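Long-range contacts in glyoxalase family protein (Bacillus cereus, PDB 1SS4), which is of unknown function but belongs to the glyoxalase family, and probably binds a metal ion, with methylmalonyl-CoA epimerase activity tentatively assigned: residues R87-V91 against R137-L143; N129-C134 against L146-L150. One frame throughout, in Å; residues are numbered along the deposited sequence.

Contact 1. Residues R87-V91 against R137-L143. With FMT (formic acid), chain F.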
loop_
_atom_site.group_PDB
_atom_site.type_symbol
_atom_site.label_atom_id
_atom_site.label_comp_id
_atom_site.label_asym_id
_atom_site.label_seq_id
_atom_site.Cartn_x
_atom_site.Cartn_y
_atom_site.Cartn_z
ATOM N N ARG A 87 11.175 0.985 6.122
ATOM C CA ARG A 87 10.442 -0.151 6.680
ATOM C C ARG A 87 10.022 0.097 8.123
ATOM O O ARG A 87 8.935 -0.301 8.517
ATOM C CB ARG A 87 11.290 -1.416 6.627
ATOM C CG ARG A 87 11.436 -2.019 5.244
ATOM C CD ARG A 87 12.459 -3.170 5.292
ATOM N NE ARG A 87 13.747 -2.742 5.849
ATOM C CZ ARG A 87 14.755 -3.568 6.142
ATOM N NH1 ARG A 87 14.636 -4.885 5.933
ATOM N NH2 ARG A 87 15.883 -3.085 6.646
ATOM N N THR A 88 10.878 0.753 8.903
ATOM C CA THR A 88 10.538 1.022 10.294
ATOM C C THR A 88 10.230 2.499 10.558
ATOM O O THR A 88 10.492 3.013 11.638
ATOM C CB THR A 88 11.665 0.508 11.251
ATOM O OG1 THR A 88 12.950 0.866 10.734
ATOM C CG2 THR A 88 11.603 -1.028 11.377
ATOM N N ALA A 89 9.669 3.180 9.564
ATOM C CA ALA A 89 9.331 4.593 9.715
ATOM C C ALA A 89 8.329 4.750 10.849
ATOM O O ALA A 89 7.550 3.827 11.137
ATOM C CB ALA A 89 8.716 5.131 8.405
ATOM N N PRO A 90 8.350 5.898 11.531
ATOM C CA PRO A 90 7.373 6.052 12.614
ATOM C C PRO A 90 5.947 6.102 12.060
ATOM O O PRO A 90 5.735 6.373 10.866
ATOM C CB PRO A 90 7.784 7.360 13.293
ATOM C CG PRO A 90 8.656 8.056 12.303
ATOM C CD PRO A 90 9.364 6.965 11.547
ATOM N N VAL A 91 4.969 5.818 12.915
ATOM C CA VAL A 91 3.585 5.855 12.471
ATOM C C VAL A 91 3.268 7.276 11.992
ATOM O O VAL A 91 2.616 7.455 10.960
ATOM C CB VAL A 91 2.621 5.468 13.613
ATOM C CG1 VAL A 91 1.184 5.662 13.168
ATOM C CG2 VAL A 91 2.870 4.016 14.041
ATOM N N ARG A 137 4.281 -4.806 13.988
ATOM C CA ARG A 137 5.494 -4.649 13.203
ATOM C C ARG A 137 5.790 -6.104 12.824
ATOM O O ARG A 137 6.139 -6.931 13.689
ATOM C CB ARG A 137 6.639 -4.086 14.052
ATOM C CG ARG A 137 6.474 -2.629 14.451
ATOM C CD ARG A 137 7.318 -1.734 13.579
ATOM N NE ARG A 137 7.025 -0.311 13.753
ATOM C CZ ARG A 137 7.050 0.562 12.754
ATOM N NH1 ARG A 137 7.350 0.130 11.538
ATOM N NH2 ARG A 137 6.785 1.855 12.963
ATOM N N GLY A 138 5.621 -6.428 11.545
ATOM C CA GLY A 138 5.844 -7.790 11.108
ATOM C C GLY A 138 7.225 -8.049 10.554
ATOM O O GLY A 138 8.222 -7.563 11.092
ATOM N N VAL A 139 7.286 -8.820 9.471
ATOM C CA VAL A 139 8.559 -9.136 8.843
ATOM C C VAL A 139 9.376 -7.865 8.587
ATOM O O VAL A 139 8.874 -6.880 8.040
ATOM C CB VAL A 139 8.362 -9.935 7.529
ATOM C CG1 VAL A 139 7.588 -9.106 6.511
ATOM C CG2 VAL A 139 9.724 -10.377 6.983
ATOM N N GLU A 140 10.626 -7.886 9.046
ATOM C CA GLU A 140 11.527 -6.759 8.885
ATOM C C GLU A 140 10.960 -5.432 9.404
ATOM O O GLU A 140 11.249 -4.360 8.853
ATOM C CB GLU A 140 11.909 -6.653 7.414
ATOM C CG GLU A 140 12.797 -7.811 6.950
ATOM C CD GLU A 140 12.935 -7.918 5.438
ATOM O OE1 GLU A 140 12.855 -6.882 4.752
ATOM O OE2 GLU A 140 13.141 -9.047 4.932
ATOM N N GLY A 141 10.165 -5.513 10.466
ATOM C CA GLY A 141 9.565 -4.333 11.075
ATOM C C GLY A 141 8.455 -3.631 10.300
ATOM O O GLY A 141 7.957 -2.589 10.738
ATOM N N ILE A 142 8.054 -4.196 9.163
ATOM C CA ILE A 142 7.017 -3.589 8.332
ATOM C C ILE A 142 5.669 -3.472 9.052
ATOM O O ILE A 142 5.143 -4.442 9.602
ATOM C CB ILE A 142 6.889 -4.378 7.005
ATOM C CG1 ILE A 142 8.194 -4.197 6.213
ATOM C CG2 ILE A 142 5.681 -3.885 6.172
ATOM C CD1 ILE A 142 8.371 -5.146 5.048
ATOM N N LEU A 143 5.113 -2.268 9.036
ATOM C CA LEU A 143 3.847 -1.987 9.702
ATOM C C LEU A 143 2.618 -2.565 8.997
ATOM O O LEU A 143 2.376 -2.302 7.812
ATOM C CB LEU A 143 3.671 -0.477 9.862
ATOM C CG LEU A 143 2.537 -0.015 10.782
ATOM C CD1 LEU A 143 2.871 -0.419 12.214
ATOM C CD2 LEU A 143 2.382 1.518 10.679
HETATM C C FMT F . 6.706 1.729 16.635
HETATM O O1 FMT F . 7.004 0.511 16.403
HETATM O O2 FMT F . 5.725 2.128 15.925
HETATM O O HOH W 1 6.423 -0.266 7.413
HETATM O O HOH W 2 6.652 1.803 9.845
#
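This is a polar, partly hydrated contact between the linker joining the two halves of the chain and the turn of the hairpin formed by strands 131-137 and 143-149. Arg137 reaches across to the linker backbone. Its NH2 donates to Ala89 O (2.8 Å), while its NH1 donates back to Gly141 O (2.9 Å) in its own turn. Arg137 NE and NH2 also hold a formate, probably from the crystallisation liquor. Water 1 bridges Arg87 O (2.7 Å) and Leu143 N (2.9 Å). Water 2 links Ala89 O (2.6 Å) to Arg137 NH1 (2.5 Å). At the other end Arg87 NH1 forms a salt bridge with Glu140 OE1 (2.9 Å). Arg87 also pairs with Asp85 and Glu20, and Glu140 accepts from the backbone of Glu20 and Ser21. Thr88 CG2 lies 3.9 Å from Gly141 CA, where a side chain would clash; the positive phi of Gly141 also suits glycine. Val91 CG2 meets Leu143 CD2 at 4.2 Å. The second subunit packs on Ala89, Pro90 and Ile142. The contact thus joins a hairpin turn to the linker between two βαβββ modules, the repeat characteristic of the vicinal oxygen chelate (VOC) fold.

Contact 2. Residues N129-C134 against L146-L150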
loop_
_atom_site.group_PDB
_atom_site.type_symbol
_atom_site.label_atom_id
_atom_site.label_comp_id
_atom_site.label_asym_id
_atom_site.label_seq_id
_atom_site.Cartn_x
_atom_site.Cartn_y
_atom_site.Cartn_z
ATOM N N ASN A 129 -18.651 -1.336 19.441
ATOM C CA ASN A 129 -19.114 -2.719 19.371
ATOM C C ASN A 129 -18.978 -3.309 17.978
ATOM O O ASN A 129 -19.670 -4.268 17.640
ATOM C CB ASN A 129 -20.577 -2.819 19.809
ATOM C CG ASN A 129 -20.731 -2.837 21.311
ATOM O OD1 ASN A 129 -21.848 -2.817 21.833
ATOM N ND2 ASN A 129 -19.607 -2.880 22.020
ATOM N N SER A 130 -18.079 -2.753 17.176
ATOM C CA SER A 130 -17.909 -3.235 15.813
ATOM C C SER A 130 -16.551 -3.852 15.474
ATOM O O SER A 130 -16.477 -4.804 14.701
ATOM C CB SER A 130 -18.211 -2.098 14.829
ATOM O OG SER A 130 -17.492 -0.926 15.166
ATOM N N TYR A 131 -15.483 -3.326 16.059
ATOM C CA TYR A 131 -14.142 -3.816 15.762
ATOM C C TYR A 131 -13.224 -3.961 16.953
ATOM O O TYR A 131 -13.441 -3.390 18.013
ATOM C CB TYR A 131 -13.421 -2.862 14.800
ATOM C CG TYR A 131 -13.862 -2.900 13.368
ATOM C CD1 TYR A 131 -13.648 -4.034 12.578
ATOM C CD2 TYR A 131 -14.464 -1.787 12.780
ATOM C CE1 TYR A 131 -14.021 -4.058 11.238
ATOM C CE2 TYR A 131 -14.843 -1.802 11.440
ATOM C CZ TYR A 131 -14.619 -2.942 10.674
ATOM O OH TYR A 131 -14.994 -2.966 9.349
ATOM N N ARG A 132 -12.175 -4.736 16.731
ATOM C CA ARG A 132 -11.103 -4.938 17.687
ATOM C C ARG A 132 -9.940 -4.856 16.704
ATOM O O ARG A 132 -9.983 -5.485 15.645
ATOM C CB ARG A 132 -11.169 -6.317 18.344
ATOM C CG ARG A 132 -12.142 -6.400 19.534
ATOM C CD ARG A 132 -11.971 -7.708 20.305
ATOM N NE ARG A 132 -10.684 -7.767 20.996
ATOM C CZ ARG A 132 -9.965 -8.873 21.142
ATOM N NH1 ARG A 132 -10.411 -10.021 20.647
ATOM N NH2 ARG A 132 -8.791 -8.832 21.757
ATOM N N LEU A 133 -8.922 -4.064 17.021
ATOM C CA LEU A 133 -7.801 -3.937 16.098
ATOM C C LEU A 133 -6.487 -3.550 16.760
ATOM O O LEU A 133 -6.459 -3.104 17.907
ATOM C CB LEU A 133 -8.131 -2.904 15.018
ATOM C CG LEU A 133 -8.086 -1.444 15.463
ATOM C CD1 LEU A 133 -8.082 -0.543 14.235
ATOM C CD2 LEU A 133 -9.270 -1.131 16.379
ATOM N N CYS A 134 -5.401 -3.723 16.011
ATOM C CA CYS A 134 -4.073 -3.395 16.488
ATOM C C CYS A 134 -3.129 -3.167 15.311
ATOM O O CYS A 134 -3.476 -3.432 14.154
ATOM C CB CYS A 134 -3.515 -4.534 17.341
ATOM S SG CYS A 134 -3.210 -6.051 16.409
ATOM N N LEU A 146 -4.256 -5.042 11.792
ATOM C CA LEU A 146 -5.097 -6.237 11.882
ATOM C C LEU A 146 -6.397 -5.853 12.548
ATOM O O LEU A 146 -6.404 -5.046 13.462
ATOM C CB LEU A 146 -4.423 -7.317 12.717
ATOM C CG LEU A 146 -3.107 -7.939 12.275
ATOM C CD1 LEU A 146 -2.646 -8.908 13.357
ATOM C CD2 LEU A 146 -3.286 -8.652 10.963
ATOM N N ALA A 147 -7.499 -6.418 12.076
ATOM C CA ALA A 147 -8.801 -6.153 12.678
ATOM C C ALA A 147 -9.688 -7.389 12.629
ATOM O O ALA A 147 -9.557 -8.226 11.739
ATOM C CB ALA A 147 -9.499 -5.033 11.957
ATOM N N GLU A 148 -10.589 -7.477 13.599
ATOM C CA GLU A 148 -11.559 -8.562 13.682
ATOM C C GLU A 148 -12.933 -7.921 13.874
ATOM O O GLU A 148 -13.116 -7.060 14.734
ATOM C CB GLU A 148 -11.263 -9.498 14.863
ATOM C CG GLU A 148 -12.442 -10.416 15.185
ATOM C CD GLU A 148 -12.253 -11.229 16.454
ATOM O OE1 GLU A 148 -13.281 -11.622 17.045
ATOM O OE2 GLU A 148 -11.098 -11.490 16.858
ATOM N N GLU A 149 -13.888 -8.344 13.055
ATOM C CA GLU A 149 -15.257 -7.834 13.107
ATOM C C GLU A 149 -16.047 -8.509 14.239
ATOM O O GLU A 149 -15.931 -9.717 14.445
ATOM C CB GLU A 149 -15.938 -8.103 11.768
ATOM C CG GLU A 149 -16.504 -6.884 11.094
ATOM C CD GLU A 149 -16.114 -6.819 9.633
ATOM O OE1 GLU A 149 -16.207 -7.865 8.948
ATOM O OE2 GLU A 149 -15.716 -5.725 9.172
ATOM N N LEU A 150 -16.850 -7.725 14.959
ATOM C CA LEU A 150 -17.655 -8.233 16.078
ATOM C C LEU A 150 -19.135 -8.334 15.706
ATOM O O LEU A 150 -19.687 -7.430 15.079
ATOM C CB LEU A 150 -17.501 -7.310 17.291
ATOM C CG LEU A 150 -16.073 -6.969 17.728
ATOM C CD1 LEU A 150 -16.107 -5.997 18.894
ATOM C CD2 LEU A 150 -15.331 -8.239 18.112
HETATM O O HOH W 3 -13.087 -11.213 19.621
HETATM O O HOH W 4 -10.079 -12.421 19.087
#
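Strands 131-134 and 146-149 pair as an antiparallel β-hairpin, the central two strands of a four-stranded sheet. Their axes run 4.7 Å apart at 168°. Two hydrogen-bonded pairs satisfy the backbone. Arg132 N donates to Glu148 O (3.2 Å), and Glu148 N to Arg132 O (2.9 Å). Cys134 N donates to Leu146 O, and Leu146 N to Cys134 O, both at 3.0 Å. Leu150 N extends the pairing to Ser130 O (3.0 Å). Ser130 and Tyr131 form a classic bulge opposite Tyr127. Between these pairs, Leu133 and Ala147 bond outward, to Val125 and to Phe101 and Val103. Arg132 and Glu148 make no direct salt bridge. Arg132 NH2 pairs with Asp107, Glu148 OE2 accepts from Ile106 N, and water 3 connects Arg132 NH1 (3.1 Å) to Glu148 OE1 (2.6 Å). On the other face, Glu149 OE2 forms a salt bridge with Arg11 of the second subunit. Tyr131 OH contacts a citrate and lies 2.9 Å from Glu149 OE2.

How the contacts relate
From the N terminus, the chain completes its first sheet with strand 71-79 and enters the linker, where 87-91 lies. It then builds strand 95-103, helix 106-115 and strand 119-127 before reaching 129-134. Strand 131-137 leads into the turn at 137-143, which closes the long loop of contact 1 across 45 residues. Strand 143-149 returns, and 146-150 closes the short loop of contact 2, with 11 residues between. The segments alternate, so the two loops cross. Their centres lie 21 Å apart. Contact 2 joins strands inside the second sheet, whereas contact 1 ties that hairpin's turn to the linker. Both also touch the second subunit.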